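Local coordinates for MTH0777 (Methanothermobacter thermautotrophicus, PDB 1KJN), which is of unknown function but forms a two-subunit assembly of alpha/beta chains, each built round a parallel six-stranded sheet, at residues Y27-L32 with F37-T42; P23-T28 with A83-N88. All blocks are in the same frame, centred on the assembly; numbering follows the deposited sequence.

Contact 1: residues Y27-L32 with F37-T42; sequences YTSHKL and FRVTVT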
loop_
_atom_site.group_PDB
_atom_site.type_symbol
_atom_site.label_atom_id
_atom_site.label_comp_id
_atom_site.label_asym_id
_atom_site.label_seq_id
_atom_site.Cartn_x
_atom_site.Cartn_y
_atom_site.Cartn_z
ATOM N N TYR A 27 0.035 7.562 -4.720
ATOM C CA TYR A 27 0.795 8.808 -4.615
ATOM C C TYR A 27 0.790 9.559 -5.957
ATOM O O TYR A 27 0.563 10.760 -6.001
ATOM C CB TYR A 27 2.245 8.529 -4.198
ATOM C CG TYR A 27 3.062 9.794 -4.008
ATOM C CD1 TYR A 27 3.889 10.280 -5.029
ATOM C CD2 TYR A 27 2.987 10.524 -2.820
ATOM C CE1 TYR A 27 4.621 11.482 -4.867
ATOM C CE2 TYR A 27 3.716 11.712 -2.641
ATOM C CZ TYR A 27 4.527 12.186 -3.664
ATOM O OH TYR A 27 5.266 13.328 -3.471
ATOM N N THR A 28 1.035 8.832 -7.040
ATOM C CA THR A 28 1.061 9.412 -8.379
ATOM C C THR A 28 -0.332 9.910 -8.767
ATOM O O THR A 28 -0.455 11.004 -9.305
ATOM C CB THR A 28 1.550 8.387 -9.404
ATOM O OG1 THR A 28 2.776 7.819 -8.935
ATOM C CG2 THR A 28 1.797 9.044 -10.788
ATOM N N SER A 29 -1.376 9.145 -8.434
ATOM C CA SER A 29 -2.745 9.550 -8.764
ATOM C C SER A 29 -3.125 10.844 -8.040
ATOM O O SER A 29 -3.824 11.704 -8.585
ATOM C CB SER A 29 -3.748 8.450 -8.430
ATOM O OG SER A 29 -5.082 8.902 -8.641
ATOM N N HIS A 30 -2.670 10.969 -6.803
ATOM C CA HIS A 30 -2.926 12.162 -6.035
ATOM C C HIS A 30 -2.204 13.325 -6.702
ATOM O O HIS A 30 -2.736 14.427 -6.748
ATOM C CB HIS A 30 -2.430 12.012 -4.607
ATOM C CG HIS A 30 -2.500 13.277 -3.814
ATOM N ND1 HIS A 30 -1.373 13.972 -3.419
ATOM C CD2 HIS A 30 -3.558 13.959 -3.309
ATOM C CE1 HIS A 30 -1.735 15.019 -2.703
ATOM N NE2 HIS A 30 -3.058 15.035 -2.621
ATOM N N LYS A 31 -0.989 13.091 -7.194
ATOM C CA LYS A 31 -0.241 14.157 -7.862
ATOM C C LYS A 31 -1.014 14.641 -9.084
ATOM O O LYS A 31 -1.118 15.843 -9.324
ATOM C CB LYS A 31 1.133 13.663 -8.304
ATOM C CG LYS A 31 2.060 13.333 -7.160
ATOM C CD LYS A 31 2.473 14.586 -6.382
ATOM C CE LYS A 31 3.625 15.310 -7.052
ATOM N NZ LYS A 31 4.117 16.433 -6.193
ATOM N N LEU A 32 -1.579 13.696 -9.834
ATOM C CA LEU A 32 -2.324 14.015 -11.031
ATOM C C LEU A 32 -3.609 14.767 -10.722
ATOM O O LEU A 32 -3.954 15.710 -11.434
ATOM C CB LEU A 32 -2.593 12.738 -11.852
ATOM C CG LEU A 32 -1.351 12.135 -12.522
ATOM C CD1 LEU A 32 -1.661 10.800 -13.183
ATOM C CD2 LEU A 32 -0.797 13.106 -13.544
ATOM N N PHE A 37 -6.543 16.594 -13.071
ATOM C CA PHE A 37 -6.948 15.359 -13.714
ATOM C C PHE A 37 -7.952 14.527 -12.944
ATOM O O PHE A 37 -7.967 14.520 -11.714
ATOM C CB PHE A 37 -5.732 14.463 -13.912
ATOM C CG PHE A 37 -4.860 14.865 -15.036
ATOM C CD1 PHE A 37 -3.711 15.611 -14.808
ATOM C CD2 PHE A 37 -5.178 14.498 -16.334
ATOM C CE1 PHE A 37 -2.893 15.985 -15.861
ATOM C CE2 PHE A 37 -4.364 14.870 -17.387
ATOM C CZ PHE A 37 -3.221 15.614 -17.157
ATOM N N ARG A 38 -8.762 13.793 -13.692
ATOM C CA ARG A 38 -9.696 12.838 -13.106
ATOM C C ARG A 38 -8.882 11.561 -13.369
ATOM O O ARG A 38 -8.440 11.344 -14.493
ATOM C CB ARG A 38 -11.006 12.801 -13.880
ATOM C CG ARG A 38 -12.165 12.315 -13.054
ATOM C CD ARG A 38 -13.412 12.165 -13.899
ATOM N NE ARG A 38 -13.604 10.776 -14.300
ATOM C CZ ARG A 38 -14.190 9.860 -13.537
ATOM N NH1 ARG A 38 -14.649 10.194 -12.339
ATOM N NH2 ARG A 38 -14.280 8.605 -13.952
ATOM N N VAL A 39 -8.603 10.762 -12.344
ATOM C CA VAL A 39 -7.779 9.578 -12.554
ATOM C C VAL A 39 -8.485 8.253 -12.462
ATOM O O VAL A 39 -9.094 7.927 -11.446
ATOM C CB VAL A 39 -6.595 9.492 -11.548
ATOM C CG1 VAL A 39 -5.652 8.345 -11.944
ATOM C CG2 VAL A 39 -5.838 10.808 -11.480
ATOM N N THR A 40 -8.306 7.450 -13.501
ATOM C CA THR A 40 -8.877 6.118 -13.524
ATOM C C THR A 40 -7.739 5.127 -13.328
ATOM O O THR A 40 -6.699 5.226 -13.979
ATOM C CB THR A 40 -9.570 5.822 -14.864
ATOM O OG1 THR A 40 -10.733 6.649 -14.999
ATOM C CG2 THR A 40 -9.970 4.346 -14.953
ATOM N N VAL A 41 -7.922 4.192 -12.408
ATOM C CA VAL A 41 -6.922 3.159 -12.147
ATOM C C VAL A 41 -7.440 1.837 -12.730
ATOM O O VAL A 41 -8.612 1.474 -12.528
ATOM C CB VAL A 41 -6.680 2.967 -10.628
ATOM C CG1 VAL A 41 -5.714 1.819 -10.390
ATOM C CG2 VAL A 41 -6.138 4.259 -9.990
ATOM N N THR A 42 -6.579 1.116 -13.439
ATOM C CA THR A 42 -6.988 -0.164 -14.015
ATOM C C THR A 42 -5.913 -1.206 -13.722
ATOM O O THR A 42 -4.723 -0.926 -13.863
ATOM C CB THR A 42 -7.249 -0.055 -15.551
ATOM O OG1 THR A 42 -7.717 -1.315 -16.048
ATOM C CG2 THR A 42 -5.972 0.345 -16.311
#

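Contact 2: residues P23-T28 with A83-N88; sequences PLAIYT and AGFVPN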
loop_
_atom_site.group_PDB
_atom_site.type_symbol
_atom_site.label_atom_id
_atom_site.label_comp_id
_atom_site.label_asym_id
_atom_site.label_seq_id
_atom_site.Cartn_x
_atom_site.Cartn_y
_atom_site.Cartn_z
ATOM N N PRO A 23 1.167 1.772 -2.974
ATOM C CA PRO A 23 1.374 3.097 -2.367
ATOM C C PRO A 23 1.776 4.179 -3.379
ATOM O O PRO A 23 1.208 5.265 -3.384
ATOM C CB PRO A 23 2.485 2.838 -1.357
ATOM C CG PRO A 23 2.128 1.453 -0.847
ATOM C CD PRO A 23 1.850 0.724 -2.187
ATOM N N LEU A 24 2.734 3.865 -4.244
ATOM C CA LEU A 24 3.189 4.812 -5.263
ATOM C C LEU A 24 2.124 5.100 -6.329
ATOM O O LEU A 24 2.080 6.189 -6.897
ATOM C CB LEU A 24 4.458 4.298 -5.920
ATOM C CG LEU A 24 5.718 4.453 -5.076
ATOM C CD1 LEU A 24 6.861 3.744 -5.778
ATOM C CD2 LEU A 24 6.024 5.947 -4.824
ATOM N N ALA A 25 1.281 4.118 -6.612
ATOM C CA ALA A 25 0.207 4.298 -7.589
ATOM C C ALA A 25 -0.743 5.363 -7.033
ATOM O O ALA A 25 -1.119 6.311 -7.726
ATOM C CB ALA A 25 -0.541 2.975 -7.800
ATOM N N ILE A 26 -1.050 5.237 -5.747
ATOM C CA ILE A 26 -1.944 6.172 -5.091
ATOM C C ILE A 26 -1.273 7.547 -4.997
ATOM O O ILE A 26 -1.938 8.567 -5.155
ATOM C CB ILE A 26 -2.323 5.661 -3.665
ATOM C CG1 ILE A 26 -3.112 4.348 -3.754
ATOM C CG2 ILE A 26 -3.120 6.712 -2.903
ATOM C CD1 ILE A 26 -3.476 3.780 -2.381
ATOM N N TYR A 27 0.035 7.562 -4.720
ATOM C CA TYR A 27 0.795 8.808 -4.615
ATOM C C TYR A 27 0.790 9.559 -5.957
ATOM O O TYR A 27 0.563 10.760 -6.001
ATOM C CB TYR A 27 2.245 8.529 -4.198
ATOM C CG TYR A 27 3.062 9.794 -4.008
ATOM C CD1 TYR A 27 3.889 10.280 -5.029
ATOM C CD2 TYR A 27 2.987 10.524 -2.820
ATOM C CE1 TYR A 27 4.621 11.482 -4.867
ATOM C CE2 TYR A 27 3.716 11.712 -2.641
ATOM C CZ TYR A 27 4.527 12.186 -3.664
ATOM O OH TYR A 27 5.266 13.328 -3.471
ATOM N N THR A 28 1.035 8.832 -7.040
ATOM C CA THR A 28 1.061 9.412 -8.379
ATOM C C THR A 28 -0.332 9.910 -8.767
ATOM O O THR A 28 -0.455 11.004 -9.305
ATOM C CB THR A 28 1.550 8.387 -9.404
ATOM O OG1 THR A 28 2.776 7.819 -8.935
ATOM C CG2 THR A 28 1.797 9.044 -10.788
ATOM N N ALA A 83 -0.273 6.501 -17.595
ATOM C CA ALA A 83 0.830 6.119 -16.729
ATOM C C ALA A 83 0.737 4.633 -16.429
ATOM O O ALA A 83 -0.331 4.116 -16.083
ATOM C CB ALA A 83 0.811 6.930 -15.453
ATOM N N GLY A 84 1.851 3.944 -16.626
ATOM C CA GLY A 84 1.910 2.516 -16.385
ATOM C C GLY A 84 3.096 2.080 -15.532
ATOM O O GLY A 84 4.243 2.444 -15.816
ATOM N N PHE A 85 2.796 1.350 -14.456
ATOM C CA PHE A 85 3.809 0.805 -13.558
ATOM C C PHE A 85 4.247 -0.487 -14.198
ATOM O O PHE A 85 3.410 -1.294 -14.620
ATOM C CB PHE A 85 3.228 0.559 -12.156
ATOM C CG PHE A 85 3.112 1.804 -11.349
ATOM C CD1 PHE A 85 2.035 2.664 -11.531
ATOM C CD2 PHE A 85 4.098 2.136 -10.423
ATOM C CE1 PHE A 85 1.939 3.840 -10.803
ATOM C CE2 PHE A 85 4.012 3.309 -9.692
ATOM C CZ PHE A 85 2.930 4.170 -9.875
ATOM N N VAL A 86 5.555 -0.686 -14.282
ATOM C CA VAL A 86 6.086 -1.864 -14.959
ATOM C C VAL A 86 7.112 -2.669 -14.161
ATOM O O VAL A 86 8.303 -2.361 -14.167
ATOM C CB VAL A 86 6.710 -1.437 -16.313
ATOM C CG1 VAL A 86 7.005 -2.656 -17.167
ATOM C CG2 VAL A 86 5.771 -0.483 -17.056
ATOM N N PRO A 87 6.639 -3.643 -13.380
ATOM C CA PRO A 87 7.511 -4.508 -12.569
ATOM C C PRO A 87 7.979 -5.712 -13.391
ATOM O O PRO A 87 8.838 -6.479 -12.945
ATOM C CB PRO A 87 6.587 -5.010 -11.447
ATOM C CG PRO A 87 5.361 -4.163 -11.532
ATOM C CD PRO A 87 5.231 -3.759 -12.962
ATOM N N ASN A 88 7.402 -5.910 -14.574
ATOM C CA ASN A 88 7.784 -7.069 -15.377
ATOM C C ASN A 88 7.247 -7.060 -16.808
ATOM O O ASN A 88 6.482 -6.177 -17.182
ATOM C CB ASN A 88 7.306 -8.348 -14.671
ATOM C CG ASN A 88 5.811 -8.335 -14.395
ATOM O OD1 ASN A 88 5.040 -7.693 -15.112
ATOM N ND2 ASN A 88 5.396 -9.046 -13.355
#

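Contact 1: residues Y27-L32 with F37-T42
Phe37 N, just past the turn that leaves the helix, gives its hydrogen to Leu32 O at 3.2 Å, the one hydrogen bond between the segments. The bond is bent, 142° at the hydrogen, and the donor stands 33° off the carbonyl plane. The same oxygen also lies in the plane of the Phe37 ring at its edge, 3.4 Å from CD1. Phe37 therefore meets this carbonyl with both its amide and its ring edge.

The apolar contacts centre on Leu32. Its CB rests on Val39 CG2 at 3.8 Å, while the Leu32 and Phe37 side chains cross at a slant, with Leu32 CD2 4.0 Å from Phe37 CD1 and off the plane of the ring. Phe81 of the strand 81-86 touches Leu32 and Phe37, and Met153 of the helix 143-153 also packs on Leu32.

One helical turn earlier, a polar atom meets the strand. Ser29 carries OG opposite its own backbone N (chi1 175°), which places the hydroxyl over the branch point of Val39: Ser29 OG is 3.3 Å from Val39 CB, with both methyls close by. Val39 offers no polar side-chain atom, and the buried hydroxyl is satisfied by a hydrogen bond with Tyr60 O. The backbone N of Val39 is hydrogen-bonded to the carboxylate oxygen Asp62 OD2.

Residues 27-32 lie on the helix 21-34 and residues 37-42 on the strand 38-43, so this is the tight return from helix to strand in the beta-alpha-beta unit that starts with the strand 8-12, as found in Rossmann-like alpha/beta folds.

Contact 2: residues P23-T28 with A83-N88
Phe85 drives the far end of its ring against the backbone of the helix, over Leu24 and Ala25. Its CZ comes to 3.6 Å from Ala25 CA. The two ring atoms next to CZ divide the neighbouring side chains between them: CE2 meets Leu24 CB at 3.9 Å and CE1 meets Ala25 CB at 4.0 Å. With CG opposite the carbonyl carbon (chi1 -78°), the ring leaves the strand pointing at the helix and spans much of the gap between the two backbones; the axes of helix 23-28 and strand 83-86 approach to 10.3 Å. The small side chain of Ala25 probably helps the ring reach the main chain.

Helix 23-28 and strand 83-86 run nearly antiparallel, at 164°. This is the layering of a three-layer alpha/beta sandwich with Rossmann-like topology, in which a helix covers one face of a parallel sheet; here the strand 81-86 lies beside the strand 8-12 near the middle of that sheet. Met11 and Leu13 add to the packing round Phe85 and Ala25, and Ile109 and Phe111 of the strand 105-111 also touch the ring.

Two polar atoms also border the ring tip: Leu24 O, 3.7 Å from Phe85 CZ, and Thr28 OG1, which stands at the ring edge near its plane, 3.8 Å from the same CZ. Thr28 OG1 donates to Leu24 O at 2.7 Å. That carbonyl also accepts the helical bond from Thr28 N at 2.8 Å, and the two donors arrive from opposite faces of its plane.

In the fold
Contacts 1 and 2 share the helix 21-34 and lie about 10 Å apart between centres. The C-terminal part of the helix turns back into the strand 38-43 in contact 1, while an earlier part covers the strand 81-86 in contact 2. These two strands flank the strand 8-12, so one helix spans the middle of the sheet. The segments overlap at Tyr27 and Thr28. Thr28 faces the sheet, whereas Tyr27 packs on Val53 of the second subunit, so the same helix that covers the sheet also helps form the dimer interface. The centre of contact 2 lies about 4 Å from the centre of the chain, that of contact 1 about 9 Å.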